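Local structure of aldehyde dehydrogenase (Listeria monocytogenes, 3K9D) at residues Asn22-Glu27 and Lys169-Cys174; Ile126-Ile131 and Ile139-His144. The protein probably acts as an oxidoreductase on aldehyde or other oxo groups, with NAD or NADP as acceptor. All coordinates share one frame; numbering follows the deposited sequence.

Interaction 1 (Asn22-Glu27 and Lys169-Cys174); sequences NKAQKE and KGAISC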
loop_
_atom_site.group_PDB
_atom_site.type_symbol
_atom_site.label_atom_id
_atom_site.label_comp_id
_atom_site.label_asym_id
_atom_site.label_seq_id
_atom_site.Cartn_x
_atom_site.Cartn_y
_atom_site.Cartn_z
ATOM N N ASN A 22 -11.099 15.670 -9.990
ATOM C CA ASN A 22 -12.144 14.845 -9.386
ATOM C C ASN A 22 -13.260 14.573 -10.393
ATOM O O ASN A 22 -13.573 13.411 -10.688
ATOM C CB ASN A 22 -12.687 15.547 -8.134
ATOM C CG ASN A 22 -13.470 14.630 -7.234
ATOM O OD1 ASN A 22 -13.148 13.450 -7.086
ATOM N ND2 ASN A 22 -14.502 15.172 -6.609
ATOM N N LYS A 23 -13.807 15.654 -10.950
ATOM C CA LYS A 23 -14.848 15.585 -11.985
ATOM C C LYS A 23 -14.399 14.813 -13.225
ATOM O O LYS A 23 -15.128 13.960 -13.734
ATOM C CB LYS A 23 -15.286 16.994 -12.408
ATOM C CG LYS A 23 -16.089 17.767 -11.367
ATOM C CD LYS A 23 -16.428 19.147 -11.895
ATOM C CE LYS A 23 -16.388 20.202 -10.803
ATOM N NZ LYS A 23 -16.213 21.566 -11.391
ATOM N N ALA A 24 -13.181 15.100 -13.683
ATOM C CA ALA A 24 -12.648 14.508 -14.901
ATOM C C ALA A 24 -12.472 12.999 -14.782
ATOM O O ALA A 24 -12.670 12.278 -15.755
ATOM C CB ALA A 24 -11.320 15.176 -15.282
ATOM N N GLN A 25 -12.087 12.540 -13.590
ATOM C CA GLN A 25 -11.866 11.114 -13.320
ATOM C C GLN A 25 -13.188 10.345 -13.384
ATOM O O GLN A 25 -13.234 9.226 -13.894
ATOM C CB GLN A 25 -11.167 10.924 -11.968
ATOM C CG GLN A 25 -10.691 9.512 -11.680
ATOM C CD GLN A 25 -11.800 8.642 -11.124
ATOM O OE1 GLN A 25 -12.650 9.115 -10.366
ATOM N NE2 GLN A 25 -11.825 7.379 -11.534
ATOM N N LYS A 26 -14.261 10.959 -12.888
ATOM C CA LYS A 26 -15.605 10.357 -12.978
ATOM C C LYS A 26 -16.029 10.157 -14.423
ATOM O O LYS A 26 -16.671 9.167 -14.760
ATOM C CB LYS A 26 -16.624 11.154 -12.156
ATOM C CG LYS A 26 -16.399 10.906 -10.653
ATOM C CD LYS A 26 -17.234 11.782 -9.731
ATOM C CE LYS A 26 -16.570 11.950 -8.347
ATOM N NZ LYS A 26 -16.282 10.695 -7.595
ATOM N N GLU A 27 -15.589 11.068 -15.284
ATOM C CA GLU A 27 -15.731 10.901 -16.716
ATOM C C GLU A 27 -14.814 9.795 -17.288
ATOM O O GLU A 27 -15.262 8.987 -18.092
ATOM C CB GLU A 27 -15.499 12.244 -17.393
ATOM C CG GLU A 27 -16.207 12.421 -18.681
ATOM C CD GLU A 27 -16.195 13.862 -19.131
ATOM O OE1 GLU A 27 -15.802 14.125 -20.292
ATOM O OE2 GLU A 27 -16.569 14.730 -18.311
ATOM N N LYS A 169 -10.936 17.453 -19.925
ATOM C CA LYS A 169 -10.113 18.568 -19.442
ATOM C C LYS A 169 -9.961 18.486 -17.928
ATOM O O LYS A 169 -10.904 18.114 -17.224
ATOM C CB LYS A 169 -10.811 19.888 -19.757
ATOM C CG LYS A 169 -9.986 20.919 -20.486
ATOM C CD LYS A 169 -10.248 20.836 -21.978
ATOM C CE LYS A 169 -11.472 21.636 -22.409
ATOM N NZ LYS A 169 -11.150 23.076 -22.619
ATOM N N GLY A 170 -8.783 18.829 -17.429
ATOM C CA GLY A 170 -8.534 18.824 -15.984
ATOM C C GLY A 170 -8.089 17.496 -15.397
ATOM O O GLY A 170 -7.716 17.429 -14.211
ATOM N N ALA A 171 -8.111 16.445 -16.223
ATOM C CA ALA A 171 -7.629 15.119 -15.823
ATOM C C ALA A 171 -6.126 15.067 -15.669
ATOM O O ALA A 171 -5.612 14.235 -14.931
ATOM C CB ALA A 171 -8.078 14.067 -16.810
ATOM N N ILE A 172 -5.419 15.935 -16.385
ATOM C CA ILE A 172 -3.950 16.013 -16.275
ATOM C C ILE A 172 -3.564 17.464 -16.042
ATOM O O ILE A 172 -3.747 18.312 -16.921
ATOM C CB ILE A 172 -3.234 15.471 -17.556
ATOM C CG1 ILE A 172 -3.661 14.023 -17.837
ATOM C CG2 ILE A 172 -1.707 15.618 -17.423
ATOM C CD1 ILE A 172 -3.592 13.641 -19.277
ATOM N N SER A 173 -3.067 17.756 -14.851
ATOM C CA SER A 173 -2.786 19.133 -14.478
ATOM C C SER A 173 -1.529 19.258 -13.630
ATOM O O SER A 173 -0.945 18.257 -13.220
ATOM C CB SER A 173 -4.006 19.767 -13.777
ATOM O OG SER A 173 -4.314 19.092 -12.562
ATOM N N CYS A 174 -1.131 20.495 -13.355
ATOM C CA CYS A 174 0.086 20.767 -12.616
ATOM C C CYS A 174 -0.070 22.093 -11.904
ATOM O O CYS A 174 -0.595 23.045 -12.495
ATOM C CB CYS A 174 1.266 20.851 -13.602
ATOM S SG CYS A 174 2.927 20.943 -12.884
#
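The methyl group of Ala24 presses on the backbone of Lys169, Gly170 and Ala171, just ahead of a strand in the aldehyde dehydrogenase fold. Residues 22-27 belong to the N-terminal helix 6-28. Residues 169-171 form the turn that leads into strand 172-174 of the mixed sheet. The contact therefore lays an N-terminal helix against the entry to a sheet strand.

Ala24 carries nearly all of the helix side. Its CA-CB bond points at the turn and aims almost straight at the peptide nitrogen of Ala171, with CB 3.6 Å from Ala171 N. The CA-CB bond of Ala171 lies across this line rather than along it. The two methyls meet at 3.8 Å between Ala24 CB and Ala171 CB. This is the one apolar side-chain contact between the segments. The CA atoms of Ala24 and Ala171 are only 5.1 Å apart, so helix and turn come close.

Gly170 has a positive phi of 87°, a conformation that suits glycine. The chain turns here beside the Ala24 methyl, and Gly170 C lies 4.0 Å from Ala24 CB. Lys169 contributes backbone, while its side chain leads away from the helix and touches Glu163. Around the contact, Ala24 also touches Pro168. Gln25 NE2 is hydrogen-bonded to Gly136 O, which ties the helix to the chain just before strand 138-143. The shortest approach is from Ala24 CB to the carbonyl oxygen Lys169 O, at 3.5 Å.

Interaction 2 (Ile126-Ile131 and Ile139-His144); sequences IYKTLI and IVFSPH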
loop_
_atom_site.group_PDB
_atom_site.type_symbol
_atom_site.label_atom_id
_atom_site.label_comp_id
_atom_site.label_asym_id
_atom_site.label_seq_id
_atom_site.Cartn_x
_atom_site.Cartn_y
_atom_site.Cartn_z
ATOM N N ILE A 126 5.768 12.188 -17.845
ATOM C CA ILE A 126 5.250 11.375 -18.957
ATOM C C ILE A 126 4.822 10.017 -18.433
ATOM O O ILE A 126 3.706 9.583 -18.683
ATOM C CB ILE A 126 6.286 11.239 -20.116
ATOM C CG1 ILE A 126 6.392 12.556 -20.878
ATOM C CG2 ILE A 126 5.893 10.124 -21.084
ATOM C CD1 ILE A 126 7.693 12.725 -21.716
ATOM N N TYR A 127 5.723 9.376 -17.695
ATOM C CA TYR A 127 5.540 8.038 -17.154
ATOM C C TYR A 127 4.373 7.938 -16.160
ATOM O O TYR A 127 3.565 7.047 -16.292
ATOM C CB TYR A 127 6.861 7.546 -16.533
ATOM C CG TYR A 127 6.712 6.685 -15.302
ATOM C CD1 TYR A 127 6.363 5.334 -15.403
ATOM C CD2 TYR A 127 6.938 7.218 -14.026
ATOM C CE1 TYR A 127 6.215 4.536 -14.245
ATOM C CE2 TYR A 127 6.792 6.429 -12.874
ATOM C CZ TYR A 127 6.441 5.098 -12.993
ATOM O OH TYR A 127 6.306 4.334 -11.849
ATOM N N LYS A 128 4.298 8.862 -15.200
ATOM C CA LYS A 128 3.231 8.868 -14.178
ATOM C C LYS A 128 1.862 9.104 -14.797
ATOM O O LYS A 128 0.886 8.492 -14.380
ATOM C CB LYS A 128 3.481 9.927 -13.098
ATOM C CG LYS A 128 4.644 9.625 -12.177
ATOM C CD LYS A 128 4.629 10.520 -10.930
ATOM C CE LYS A 128 5.661 10.011 -9.902
ATOM N NZ LYS A 128 5.975 10.969 -8.813
ATOM N N THR A 129 1.814 9.992 -15.792
ATOM C CA THR A 129 0.592 10.316 -16.504
ATOM C C THR A 129 0.067 9.058 -17.180
ATOM O O THR A 129 -1.075 8.663 -16.954
ATOM C CB THR A 129 0.819 11.424 -17.536
ATOM O OG1 THR A 129 1.183 12.632 -16.871
ATOM C CG2 THR A 129 -0.460 11.685 -18.349
ATOM N N LEU A 130 0.931 8.416 -17.965
ATOM C CA LEU A 130 0.598 7.201 -18.701
ATOM C C LEU A 130 0.044 6.101 -17.821
ATOM O O LEU A 130 -0.971 5.499 -18.160
ATOM C CB LEU A 130 1.836 6.660 -19.412
ATOM C CG LEU A 130 2.245 7.308 -20.723
ATOM C CD1 LEU A 130 3.678 6.965 -20.988
ATOM C CD2 LEU A 130 1.360 6.852 -21.847
ATOM N N ILE A 131 0.706 5.840 -16.696
ATOM C CA ILE A 131 0.246 4.784 -15.782
ATOM C C ILE A 131 -1.036 5.129 -14.977
ATOM O O ILE A 131 -1.891 4.265 -14.784
ATOM C CB ILE A 131 1.408 4.211 -14.893
ATOM C CG1 ILE A 131 1.964 5.262 -13.918
ATOM C CG2 ILE A 131 2.525 3.649 -15.803
ATOM C CD1 ILE A 131 2.830 4.697 -12.835
ATOM N N ILE A 139 -4.637 12.933 -12.571
ATOM C CA ILE A 139 -3.363 13.204 -11.870
ATOM C C ILE A 139 -3.069 14.719 -11.781
ATOM O O ILE A 139 -3.254 15.446 -12.753
ATOM C CB ILE A 139 -2.171 12.349 -12.463
ATOM C CG1 ILE A 139 -0.902 12.457 -11.590
ATOM C CG2 ILE A 139 -1.917 12.661 -13.988
ATOM C CD1 ILE A 139 0.098 11.344 -11.800
ATOM N N VAL A 140 -2.673 15.191 -10.596
ATOM C CA VAL A 140 -2.284 16.597 -10.399
ATOM C C VAL A 140 -0.844 16.633 -9.899
ATOM O O VAL A 140 -0.531 16.042 -8.867
ATOM C CB VAL A 140 -3.198 17.353 -9.375
ATOM C CG1 VAL A 140 -2.864 18.837 -9.364
ATOM C CG2 VAL A 140 -4.683 17.188 -9.707
ATOM N N PHE A 141 0.024 17.319 -10.639
ATOM C CA PHE A 141 1.450 17.346 -10.340
ATOM C C PHE A 141 1.903 18.471 -9.436
ATOM O O PHE A 141 1.440 19.608 -9.538
ATOM C CB PHE A 141 2.300 17.349 -11.626
ATOM C CG PHE A 141 2.185 16.075 -12.427
ATOM C CD1 PHE A 141 2.791 14.904 -11.984
ATOM C CD2 PHE A 141 1.454 16.040 -13.597
ATOM C CE1 PHE A 141 2.687 13.712 -12.709
ATOM C CE2 PHE A 141 1.334 14.859 -14.326
ATOM C CZ PHE A 141 1.958 13.692 -13.875
ATOM N N SER A 142 2.843 18.110 -8.563
ATOM C CA SER A 142 3.632 19.046 -7.790
ATOM C C SER A 142 5.039 19.121 -8.396
ATOM O O SER A 142 5.828 18.180 -8.264
ATOM C CB SER A 142 3.722 18.589 -6.330
ATOM O OG SER A 142 4.448 19.525 -5.577
ATOM N N PRO A 143 5.345 20.238 -9.077
ATOM C CA PRO A 143 6.657 20.435 -9.700
ATOM C C PRO A 143 7.724 20.904 -8.726
ATOM O O PRO A 143 7.460 21.736 -7.856
ATOM C CB PRO A 143 6.380 21.516 -10.763
ATOM C CG PRO A 143 5.229 22.297 -10.208
ATOM C CD PRO A 143 4.431 21.370 -9.331
ATOM N N HIS A 144 8.925 20.356 -8.858
ATOM C CA HIS A 144 10.070 20.902 -8.159
ATOM C C HIS A 144 10.271 22.286 -8.768
ATOM O O HIS A 144 10.196 22.422 -9.989
ATOM C CB HIS A 144 11.297 20.005 -8.345
ATOM C CG HIS A 144 12.447 20.359 -7.454
ATOM N ND1 HIS A 144 13.143 21.544 -7.570
ATOM C CD2 HIS A 144 13.027 19.680 -6.436
ATOM C CE1 HIS A 144 14.090 21.589 -6.649
ATOM N NE2 HIS A 144 14.046 20.467 -5.954
#
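Phe141 and Ile139 reach from strand 138-143 onto Lys128 and Thr129 of helix 121-134. These are the last two elements of the beta-alpha-beta unit formed by strand 102-116, helix 121-134 and strand 138-143. Helix and strand segments run nearly antiparallel, at 161°, with their axes 9.6 Å apart. All four touching residues are buried, and the pairing covers one side of the sheet with the helix.

Phe141 meets the helix with its ring edge. Lys128 CB and Thr129 OG1 both lie at that edge, in the ring plane. Lys128 CB is 3.9 Å from Phe141 CE1. Over one ring face lies Ile139 CG1 of the same strand, 3.8 Å above the plane and displaced toward the rim.

Ile139 holds CG1 anti to its backbone N (chi1 -171°), which extends the longer branch toward the helix. The terminal Ile139 CD1 then sits 3.9 Å from Lys128 CB. The shorter branch approaches Thr129, with Ile139 CG2 4.2 Å from Thr129 OG1.

Lys128 gives its aliphatic part to this contact. Its CB and CD lie near Phe141 CE1. The extended chain then carries NZ away from the strand segment, to a hydrogen bond with Thr198 OG1. The ammonium group, if charged, thus has a polar partner away from the ring.

Thr129 turns its hydroxyl beside the backbone N (chi1 -64°). From there OG1 makes a hydrogen bond back to Val125 O, one turn earlier in the helix. The same oxygen faces the Phe141 edge, where ring hydrogens could give a weakly favourable electrostatic contact. Its nearest ring atom is CZ, with Thr129 OG1 to Phe141 CZ 3.3 Å.

In the fold
From the N terminus, helix 6-28 comes first and supplies residues 22-27. Three helices and a strand later, the chain builds strand 102-116, then helix 121-134. Interaction 2 closes a short loop here, with seven residues between 126-131 and 139-144. After helix 148-164 the chain reaches 169-174, where interaction 1 closes a loop with 141 residues between its segments. Interaction 2 is nested inside it. The centres of the two contacts are about 13 Å apart. Neighbouring parallel strands 138-143 and 172-174 join the two, with probable hydrogen bonds Ala171 O to Ile139 N and Ser173 O to Phe141 N, both 2.9 Å. Together the contacts tie the N-terminal helix and helix 121-134 to one mixed sheet.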